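Local coordinates for protein GDP-6-deoxy-D-mannose reductase (Pseudomonas aeruginosa, PDB 6X3B) that probably reduces GDP-4-dehydro-6-deoxy-D-mannose to GDP-D-rhamnose with NADPH, for the O-antigen of the outer-membrane lipopolysaccharide, at residues 109-113 and 114-118; 192-195 and 196-199; 200-204 and 205-209; 226-229 and 230-234. All coordinates share one frame; numbering follows the deposited sequence.

Overall arrangement
The four contacts follow one another along the chain, and none nests in or crosses another. Contact 1 comes first. It closes the end of helix 93-114 and turns the chain toward strand 119-123 of the main sheet. Contacts 2 and 3 share helix 191-203, on the opposite side of the chain's centre from contact 1. Contact 2 is a pair of turns within that helix. Contact 3 closes its end and leads into strand 210-213, and a probable hydrogen bond between the side chains of Gln198 and Gln207 joins the two. Contact 4 is again within a helix, 225-238, which packs on the main sheet and touches helix 33-44. Its centre lies about 24 Å from the centres of contacts 1 and 2.

Contact 1. Residues 109-113 and 114-118; sequences QALKA and RGFSG
A Schellman motif ends helix 93-114 here, and Leu111 and Phe116 meet across it. Two backbone bonds define the motif. Phe116 N reaches back to Leu111 O at 2.9 Å. Gly115 N bonds to Lys112 O at 3.0 Å. Leu111 O also receives two weak bonds, from the backbone N atoms of Arg114 and Gly115, so three N-H groups converge on this one oxygen. The last regular helical bond of the contact runs from Arg114 N to Ala110 O at 3.1 Å. Gly115 carries the turn with a phi of 109°, a positive value that glycine adopts readily.

The apolar pair that usually accompanies this motif is present. Leu111 and Phe116 lie side by side and point the same way, with their CB atoms 3.7 Å apart. Leu111 CD2 reaches the root of the ring, 4.0 Å from Phe116 CG. The Phe116 ring swings away from its own N (chi1 -178°), which brings it alongside Leu111. Both side chains are buried against Val77 of strand 76-79, and Trp171 meets the Phe116 ring edge-to-face.

The turn belongs to a beta-alpha-beta crossover of the Rossmann-type fold, linking strand 76-79 to strand 119-123. Arg114 NE and NH2 hydrogen-bond to the carbonyl oxygens of Trp70 and Pro71, respectively. Lys112 forms a salt bridge with Glu169. The chain then folds back over the aromatic ring, where Gly118 N sits 3.4 Å above the centre of the Phe116 ring plane.

Contact 2. Residues 192-195 and 196-199; sequences IASA and ARQI
Two flat groups on helix 191-203, the amide of Gln198 and the guanidinium of Arg197, lie near the hydroxyl of Ser194. The oxygen is 17° out of the Gln198 amide plane and takes a hydrogen bond from it, Gln198 NE2 to Ser194 OG at 3.2 Å. Toward the guanidinium it lies obliquely and farther off, with Arg197 NH2 4.0 Å from Ser194 OG. The bonded pair is an i to i+4 side-chain link, one turn of alpha-helix apart.

The torsions set up this pair. Ser194 OG stands opposite its own backbone N (chi1 170°). The Gln198 chain leaves beside its backbone N (chi1 -73°) and runs extended beyond CG. Gln198 CG passes 3.4 Å from Ser194 O on the way. The other end of the amide is held too, since Gln198 OE1 accepts a probable hydrogen bond from Gln207 NE2. This second bond probably fixes the rotation of the amide. Arg197 bends at chi3, and its NE forms a salt bridge with Asp188.

Four regular backbone bonds carry the helix through the contact. One example is Arg197 N to Ala193 O at 3.0 Å. The buried side of the helix is apolar. Ile192, Ala195 and Ile199 pack on helix 255-266, while Ile192, Ala196 and Ile199 also touch helix 306-320. Ala195 and Gln198 also touch Leu211 of strand 210-213. Ile199 lies over the preceding turn, with Ile199 CG1 3.2 Å from Ala195 O.

Contact 3. Residues 200-204 and 205-209; sequences ARMKQ and GLQAN
Arg201 O is gripped by two backbone N-H groups. Leu206 N makes the main bond to Arg201 O, at 2.8 Å. Gln204 N makes a weak bond to Arg201 O at 3.2 Å. The next carbonyl is used as well, since Gly205 N bonds to Met202 O at 3.0 Å.

The Arg201 side chain adds a polar link to the loop. Arg201 NE donates to Gln207 OE1 at 3.0 Å. The oxygen lies in the guanidinium plane, and the donor lies in the carbonyl plane of the Gln207 amide. The two planes are nevertheless turned 65° from each other, and the side chains cross at about a right angle. The Arg201 chain bends at chi3 (51°), which carries NE back toward the loop. Leu206 CB covers one face of the guanidinium. Leu206 CB also lies 4.0 Å from Arg201 CB.

The bonds from Leu206 N to Arg201 O and from Gly205 N to Met202 O form a Schellman motif that ends helix 191-203, with Gly205 at positive phi (65°) as its C-prime residue. The Arg201 and Leu206 side chains occupy the positions where the motif commonly has its apolar contact. Beyond the turn the chain runs back past Met202 toward strand 210-213. The buried thioether chain of Met202 extends along this return. Met202 CG is 3.6 Å from Ala208 O, and Met202 SD is 3.6 Å from Asn209 CA. Asn209 ND2 bonds to Glu269 O. The Gln207 amide has its second partner, Gln198, on helix 191-203. Gln207 N is buried and has no hydrogen-bond partner in the model.

Contact 4. Residues 226-229 and 230-234; sequences QDVL and SAYLR
Ser230 N bonds to Gln226 O at 3.0 Å, the first of four regular helical bonds in this contact. The side chain of Ser230 touches Trp300 and Tyr41.

Ala231 N follows, bonding to Asp227 O at 3.0 Å. That carbonyl has a second donor in Trp300 NE1. The Asp227 carboxylate is held by the backbone N atoms of Glu303 and Ile304, so the loop before helix 306-320 is tied to this turn.

Tyr232 N bonds to Val228 O, and its ring then lies against the turn before. Val228 O sits 3.4 Å above one face of the Tyr232 ring, offset toward the rim. Val228 and Tyr232 run side by side. Val228 CG1, opposite its own backbone N (chi1 176°), reaches the far end of the ring, 3.4 Å from Tyr232 CZ and 3.3 Å from Tyr232 OH. The Tyr232 side chain also packs on strands 119-123 and 172-182.

Leu233 N bonds to Leu229 O at 3.1 Å. Leu229 itself touches Val34 and Leu38 of helix 33-44. Arg234 NE hydrogen-bonds to Thr298 O.

The helix thus packs on parallel strands of the central sheet of a Rossmann-type fold, with the Tyr232 side chain about 5 Å from the bound NADPH.

Contact 1. Residues 109-113 and 114-118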
loop_
_atom_site.group_PDB
_atom_site.type_symbol
_atom_site.label_atom_id
_atom_site.label_comp_id
_atom_site.label_asym_id
_atom_site.label_seq_id
_atom_site.Cartn_x
_atom_site.Cartn_y
_atom_site.Cartn_z
ATOM N N GLN A 109 7.493 9.282 -13.055
ATOM C CA GLN A 109 7.738 10.701 -13.310
ATOM C C GLN A 109 8.585 10.919 -14.561
ATOM O O GLN A 109 8.351 11.880 -15.315
ATOM C CB GLN A 109 8.402 11.339 -12.094
ATOM C CG GLN A 109 7.491 11.294 -10.895
ATOM C CD GLN A 109 8.008 12.106 -9.760
ATOM O OE1 GLN A 109 9.161 11.923 -9.322
ATOM N NE2 GLN A 109 7.165 12.995 -9.242
ATOM N N ALA A 110 9.608 10.081 -14.768
ATOM C CA ALA A 110 10.418 10.185 -15.975
ATOM C C ALA A 110 9.571 9.945 -17.229
ATOM O O ALA A 110 9.685 10.678 -18.221
ATOM C CB ALA A 110 11.584 9.193 -15.916
ATOM N N LEU A 111 8.730 8.904 -17.204
ATOM C CA LEU A 111 7.813 8.650 -18.315
ATOM C C LEU A 111 6.897 9.847 -18.543
ATOM O O LEU A 111 6.682 10.279 -19.689
ATOM C CB LEU A 111 6.990 7.385 -18.036
ATOM C CG LEU A 111 7.715 6.040 -18.225
ATOM C CD1 LEU A 111 6.991 4.890 -17.536
ATOM C CD2 LEU A 111 7.917 5.723 -19.710
ATOM N N LYS A 112 6.352 10.402 -17.458
ATOM C CA LYS A 112 5.472 11.559 -17.570
ATOM C C LYS A 112 6.190 12.728 -18.230
ATOM O O LYS A 112 5.667 13.349 -19.170
ATOM C CB LYS A 112 4.951 11.956 -16.180
ATOM C CG LYS A 112 3.952 13.141 -16.246
ATOM C CD LYS A 112 3.355 13.492 -14.866
ATOM C CE LYS A 112 2.515 14.774 -14.958
ATOM N NZ LYS A 112 1.973 15.185 -13.626
ATOM N N ALA A 113 7.409 13.033 -17.763
ATOM C CA ALA A 113 8.138 14.174 -18.311
ATOM C C ALA A 113 8.438 13.986 -19.792
ATOM O O ALA A 113 8.492 14.968 -20.542
ATOM C CB ALA A 113 9.440 14.396 -17.539
ATOM N N ARG A 114 8.650 12.741 -20.222
ATOM C CA ARG A 114 8.947 12.454 -21.621
ATOM C C ARG A 114 7.710 12.553 -22.518
ATOM O O ARG A 114 7.843 12.704 -23.740
ATOM C CB ARG A 114 9.578 11.066 -21.720
ATOM C CG ARG A 114 9.700 10.489 -23.140
ATOM C CD ARG A 114 10.750 11.197 -23.989
ATOM N NE ARG A 114 10.872 10.551 -25.296
ATOM C CZ ARG A 114 10.012 10.750 -26.296
ATOM N NH1 ARG A 114 8.986 11.580 -26.138
ATOM N NH2 ARG A 114 10.168 10.114 -27.449
ATOM N N GLY A 115 6.516 12.502 -21.945
ATOM C CA GLY A 115 5.279 12.578 -22.704
ATOM C C GLY A 115 4.506 11.285 -22.766
ATOM O O GLY A 115 3.501 11.210 -23.487
ATOM N N PHE A 116 4.943 10.264 -22.034
ATOM C CA PHE A 116 4.216 9.006 -21.978
ATOM C C PHE A 116 2.788 9.244 -21.502
ATOM O O PHE A 116 2.537 10.078 -20.630
ATOM C CB PHE A 116 4.931 8.030 -21.030
ATOM C CG PHE A 116 4.282 6.674 -20.934
ATOM C CD1 PHE A 116 4.437 5.745 -21.954
ATOM C CD2 PHE A 116 3.541 6.311 -19.804
ATOM C CE1 PHE A 116 3.856 4.476 -21.867
ATOM C CE2 PHE A 116 2.961 5.039 -19.710
ATOM C CZ PHE A 116 3.115 4.124 -20.731
ATOM N N SER A 117 1.846 8.516 -22.102
ATOM C CA SER A 117 0.479 8.481 -21.594
ATOM C C SER A 117 -0.202 7.179 -21.983
ATOM O O SER A 117 -1.434 7.125 -22.063
ATOM C CB SER A 117 -0.340 9.692 -22.087
ATOM O OG SER A 117 -0.460 9.674 -23.499
ATOM N N GLY A 118 0.580 6.118 -22.202
ATOM C CA GLY A 118 0.074 4.820 -22.628
ATOM C C GLY A 118 -0.217 3.845 -21.498
ATOM O O GLY A 118 -0.673 4.219 -20.414
HETATM O O HOH W 1 2.924 12.386 -20.002
#

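Contact 2. Residues 192-195 and 196-199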
loop_
_atom_site.group_PDB
_atom_site.type_symbol
_atom_site.label_atom_id
_atom_site.label_comp_id
_atom_site.label_asym_id
_atom_site.label_seq_id
_atom_site.Cartn_x
_atom_site.Cartn_y
_atom_site.Cartn_z
ATOM N N ILE A 192 12.048 -25.622 -5.490
ATOM C CA ILE A 192 11.986 -26.382 -6.736
ATOM C C ILE A 192 13.208 -26.105 -7.591
ATOM O O ILE A 192 13.774 -27.018 -8.204
ATOM C CB ILE A 192 10.688 -26.084 -7.503
ATOM C CG1 ILE A 192 9.483 -26.597 -6.713
ATOM C CG2 ILE A 192 10.752 -26.733 -8.894
ATOM C CD1 ILE A 192 9.619 -28.048 -6.246
ATOM N N ALA A 193 13.637 -24.846 -7.654
ATOM C CA ALA A 193 14.847 -24.531 -8.403
ATOM C C ALA A 193 16.060 -25.208 -7.776
ATOM O O ALA A 193 16.904 -25.767 -8.481
ATOM C CB ALA A 193 15.039 -23.014 -8.480
ATOM N N SER A 194 16.154 -25.190 -6.449
ATOM C CA SER A 194 17.287 -25.833 -5.791
ATOM C C SER A 194 17.260 -27.345 -5.993
ATOM O O SER A 194 18.307 -27.967 -6.213
ATOM C CB SER A 194 17.281 -25.492 -4.302
ATOM O OG SER A 194 18.220 -26.283 -3.598
ATOM N N ALA A 195 16.072 -27.951 -5.899
ATOM C CA ALA A 195 15.941 -29.391 -6.102
ATOM C C ALA A 195 16.387 -29.787 -7.503
ATOM O O ALA A 195 17.090 -30.789 -7.676
ATOM C CB ALA A 195 14.490 -29.836 -5.853
ATOM N N ALA A 196 15.988 -29.009 -8.515
ATOM C CA ALA A 196 16.407 -29.307 -9.883
ATOM C C ALA A 196 17.918 -29.195 -10.027
ATOM O O ALA A 196 18.560 -30.066 -10.629
ATOM C CB ALA A 196 15.709 -28.377 -10.872
ATOM N N ARG A 197 18.505 -28.117 -9.500
ATOM C CA ARG A 197 19.953 -27.965 -9.590
ATOM C C ARG A 197 20.658 -29.168 -8.975
ATOM O O ARG A 197 21.541 -29.767 -9.597
ATOM C CB ARG A 197 20.401 -26.665 -8.913
ATOM C CG ARG A 197 21.900 -26.391 -9.041
ATOM C CD ARG A 197 22.331 -25.223 -8.160
ATOM N NE ARG A 197 21.901 -25.429 -6.785
ATOM C CZ ARG A 197 22.594 -26.119 -5.882
ATOM N NH1 ARG A 197 23.763 -26.655 -6.211
ATOM N NH2 ARG A 197 22.116 -26.270 -4.650
ATOM N N GLN A 198 20.233 -29.573 -7.774
ATOM C CA GLN A 198 20.891 -30.679 -7.089
ATOM C C GLN A 198 20.704 -31.998 -7.829
ATOM O O GLN A 198 21.612 -32.834 -7.857
ATOM C CB GLN A 198 20.366 -30.779 -5.664
ATOM C CG GLN A 198 20.894 -29.666 -4.778
ATOM C CD GLN A 198 20.491 -29.848 -3.334
ATOM O OE1 GLN A 198 21.052 -30.681 -2.622
ATOM N NE2 GLN A 198 19.491 -29.084 -2.898
ATOM N N ILE A 199 19.527 -32.222 -8.404
ATOM C CA ILE A 199 19.284 -33.477 -9.103
ATOM C C ILE A 199 20.122 -33.551 -10.376
ATOM O O ILE A 199 20.649 -34.614 -10.723
ATOM C CB ILE A 199 17.782 -33.629 -9.384
ATOM C CG1 ILE A 199 17.046 -33.936 -8.081
ATOM C CG2 ILE A 199 17.543 -34.699 -10.422
ATOM C CD1 ILE A 199 15.562 -33.900 -8.197
#

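Contact 3. Residues 200-204 and 205-209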
loop_
_atom_site.group_PDB
_atom_site.type_symbol
_atom_site.label_atom_id
_atom_site.label_comp_id
_atom_site.label_asym_id
_atom_site.label_seq_id
_atom_site.Cartn_x
_atom_site.Cartn_y
_atom_site.Cartn_z
ATOM N N ALA A 200 20.275 -32.428 -11.085
ATOM C CA ALA A 200 21.171 -32.418 -12.236
ATOM C C ALA A 200 22.605 -32.736 -11.825
ATOM O O ALA A 200 23.346 -33.369 -12.589
ATOM C CB ALA A 200 21.117 -31.068 -12.950
ATOM N N ARG A 201 23.013 -32.306 -10.629
ATOM C CA ARG A 201 24.339 -32.666 -10.131
ATOM C C ARG A 201 24.426 -34.157 -9.831
ATOM O O ARG A 201 25.460 -34.788 -10.090
ATOM C CB ARG A 201 24.683 -31.832 -8.894
ATOM C CG ARG A 201 24.928 -30.360 -9.224
ATOM C CD ARG A 201 25.041 -29.473 -7.990
ATOM N NE ARG A 201 26.000 -29.993 -7.027
ATOM C CZ ARG A 201 27.309 -29.773 -7.094
ATOM N NH1 ARG A 201 27.815 -29.040 -8.085
ATOM N NH2 ARG A 201 28.108 -30.289 -6.172
ATOM N N MET A 202 23.349 -34.745 -9.309
ATOM C CA MET A 202 23.334 -36.189 -9.100
ATOM C C MET A 202 23.474 -36.948 -10.419
ATOM O O MET A 202 24.193 -37.952 -10.489
ATOM C CB MET A 202 22.052 -36.607 -8.391
ATOM C CG MET A 202 21.802 -35.930 -7.076
ATOM S SD MET A 202 20.162 -36.408 -6.510
ATOM C CE MET A 202 20.002 -35.312 -5.093
ATOM N N LYS A 203 22.780 -36.498 -11.470
ATOM C CA LYS A 203 22.887 -37.159 -12.770
ATOM C C LYS A 203 24.340 -37.256 -13.219
ATOM O O LYS A 203 24.743 -38.236 -13.855
ATOM C CB LYS A 203 22.088 -36.396 -13.828
ATOM C CG LYS A 203 20.569 -36.538 -13.746
ATOM C CD LYS A 203 19.909 -35.752 -14.884
ATOM C CE LYS A 203 20.222 -36.366 -16.243
ATOM N NZ LYS A 203 19.568 -37.699 -16.383
ATOM N N GLN A 204 25.132 -36.227 -12.931
ATOM C CA GLN A 204 26.514 -36.167 -13.373
ATOM C C GLN A 204 27.490 -36.632 -12.308
ATOM O O GLN A 204 28.695 -36.394 -12.441
ATOM C CB GLN A 204 26.851 -34.750 -13.811
ATOM C CG GLN A 204 25.809 -34.162 -14.720
ATOM C CD GLN A 204 26.426 -33.340 -15.816
ATOM O OE1 GLN A 204 27.558 -33.598 -16.238
ATOM N NE2 GLN A 204 25.688 -32.344 -16.294
ATOM N N GLY A 205 26.998 -37.280 -11.258
ATOM C CA GLY A 205 27.862 -37.778 -10.203
ATOM C C GLY A 205 28.592 -36.719 -9.411
ATOM O O GLY A 205 29.649 -37.006 -8.842
ATOM N N LEU A 206 28.060 -35.495 -9.355
ATOM C CA LEU A 206 28.700 -34.408 -8.622
ATOM C C LEU A 206 28.219 -34.288 -7.183
ATOM O O LEU A 206 28.796 -33.502 -6.425
ATOM C CB LEU A 206 28.477 -33.076 -9.345
ATOM C CG LEU A 206 29.180 -32.975 -10.698
ATOM C CD1 LEU A 206 28.859 -31.666 -11.383
ATOM C CD2 LEU A 206 30.673 -33.124 -10.506
ATOM N N GLN A 207 27.189 -35.033 -6.787
ATOM C CA GLN A 207 26.750 -35.044 -5.397
ATOM C C GLN A 207 25.896 -36.279 -5.175
ATOM O O GLN A 207 25.337 -36.844 -6.116
ATOM C CB GLN A 207 25.986 -33.765 -5.024
ATOM C CG GLN A 207 24.470 -33.852 -5.139
ATOM C CD GLN A 207 23.797 -32.555 -4.727
ATOM O OE1 GLN A 207 24.128 -31.484 -5.243
ATOM N NE2 GLN A 207 22.858 -32.642 -3.785
ATOM N N ALA A 208 25.818 -36.701 -3.917
ATOM C CA ALA A 208 25.118 -37.928 -3.575
ATOM C C ALA A 208 23.617 -37.781 -3.812
ATOM O O ALA A 208 23.067 -36.677 -3.813
ATOM C CB ALA A 208 25.373 -38.300 -2.114
ATOM N N ASN A 209 22.959 -38.922 -4.029
ATOM C CA ASN A 209 21.496 -38.958 -4.293
ATOM C C ASN A 209 20.735 -38.669 -2.997
ATOM O O ASN A 209 19.915 -39.504 -2.598
ATOM C CB ASN A 209 21.068 -40.287 -4.920
ATOM C CG ASN A 209 21.570 -40.450 -6.338
ATOM O OD1 ASN A 209 22.637 -39.953 -6.682
ATOM N ND2 ASN A 209 20.804 -41.134 -7.168
#

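Contact 4. Residues 226-229 and 230-234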
loop_
_atom_site.group_PDB
_atom_site.type_symbol
_atom_site.label_atom_id
_atom_site.label_comp_id
_atom_site.label_asym_id
_atom_site.label_seq_id
_atom_site.Cartn_x
_atom_site.Cartn_y
_atom_site.Cartn_z
ATOM N N GLN A 226 6.892 -18.916 -19.033
ATOM C CA GLN A 226 6.338 -18.555 -20.337
ATOM C C GLN A 226 4.832 -18.309 -20.268
ATOM O O GLN A 226 4.307 -17.456 -21.000
ATOM C CB GLN A 226 6.642 -19.642 -21.367
ATOM C CG GLN A 226 6.056 -19.303 -22.739
ATOM C CD GLN A 226 6.386 -20.333 -23.797
ATOM O OE1 GLN A 226 7.557 -20.627 -24.044
ATOM N NE2 GLN A 226 5.353 -20.885 -24.434
ATOM N N ASP A 227 4.117 -19.046 -19.416
ATOM C CA ASP A 227 2.693 -18.762 -19.249
ATOM C C ASP A 227 2.489 -17.446 -18.512
ATOM O O ASP A 227 1.542 -16.704 -18.810
ATOM C CB ASP A 227 1.997 -19.909 -18.516
ATOM C CG ASP A 227 1.714 -21.090 -19.428
ATOM O OD1 ASP A 227 1.502 -20.868 -20.642
ATOM O OD2 ASP A 227 1.711 -22.236 -18.942
ATOM N N VAL A 228 3.385 -17.132 -17.565
ATOM C CA VAL A 228 3.336 -15.840 -16.889
ATOM C C VAL A 228 3.546 -14.713 -17.891
ATOM O O VAL A 228 2.810 -13.721 -17.895
ATOM C CB VAL A 228 4.376 -15.784 -15.758
ATOM C CG1 VAL A 228 4.385 -14.401 -15.130
ATOM C CG2 VAL A 228 4.088 -16.850 -14.716
ATOM N N LEU A 229 4.572 -14.842 -18.745
ATOM C CA LEU A 229 4.811 -13.832 -19.771
ATOM C C LEU A 229 3.607 -13.654 -20.679
ATOM O O LEU A 229 3.283 -12.532 -21.088
ATOM C CB LEU A 229 6.014 -14.220 -20.621
ATOM C CG LEU A 229 7.303 -14.190 -19.838
ATOM C CD1 LEU A 229 8.418 -14.633 -20.760
ATOM C CD2 LEU A 229 7.490 -12.774 -19.332
ATOM N N SER A 230 2.993 -14.755 -21.083
ATOM C CA SER A 230 1.898 -14.645 -22.035
ATOM C C SER A 230 0.712 -13.936 -21.398
ATOM O O SER A 230 -0.001 -13.173 -22.059
ATOM C CB SER A 230 1.514 -16.036 -22.536
ATOM O OG SER A 230 0.246 -16.019 -23.162
ATOM N N ALA A 231 0.523 -14.146 -20.096
ATOM C CA ALA A 231 -0.506 -13.414 -19.369
ATOM C C ALA A 231 -0.228 -11.921 -19.373
ATOM O O ALA A 231 -1.157 -11.129 -19.521
ATOM C CB ALA A 231 -0.608 -13.946 -17.933
ATOM N N TYR A 232 1.046 -11.504 -19.198
ATOM C CA TYR A 232 1.345 -10.065 -19.177
ATOM C C TYR A 232 1.057 -9.423 -20.526
ATOM O O TYR A 232 0.518 -8.306 -20.599
ATOM C CB TYR A 232 2.814 -9.796 -18.804
ATOM C CG TYR A 232 3.229 -10.234 -17.415
ATOM C CD1 TYR A 232 2.284 -10.619 -16.461
ATOM C CD2 TYR A 232 4.577 -10.274 -17.071
ATOM C CE1 TYR A 232 2.681 -11.049 -15.188
ATOM C CE2 TYR A 232 4.997 -10.685 -15.812
ATOM C CZ TYR A 232 4.049 -11.072 -14.867
ATOM O OH TYR A 232 4.437 -11.486 -13.606
ATOM N N LEU A 233 1.438 -10.098 -21.611
ATOM C CA LEU A 233 1.195 -9.532 -22.942
ATOM C C LEU A 233 -0.298 -9.474 -23.260
ATOM O O LEU A 233 -0.765 -8.531 -23.923
ATOM C CB LEU A 233 1.943 -10.353 -23.993
ATOM C CG LEU A 233 3.480 -10.300 -23.884
ATOM C CD1 LEU A 233 4.115 -11.197 -24.951
ATOM C CD2 LEU A 233 4.010 -8.858 -23.999
ATOM N N ARG A 234 -1.061 -10.480 -22.827
ATOM C CA ARG A 234 -2.513 -10.436 -23.055
ATOM C C ARG A 234 -3.183 -9.369 -22.195
ATOM O O ARG A 234 -4.192 -8.773 -22.606
ATOM C CB ARG A 234 -3.127 -11.804 -22.787
ATOM C CG ARG A 234 -2.610 -12.875 -23.743
ATOM C CD ARG A 234 -3.514 -14.074 -23.768
ATOM N NE ARG A 234 -4.671 -13.812 -24.599
ATOM C CZ ARG A 234 -4.713 -14.032 -25.907
ATOM N NH1 ARG A 234 -3.651 -14.527 -26.528
ATOM N NH2 ARG A 234 -5.813 -13.743 -26.592
#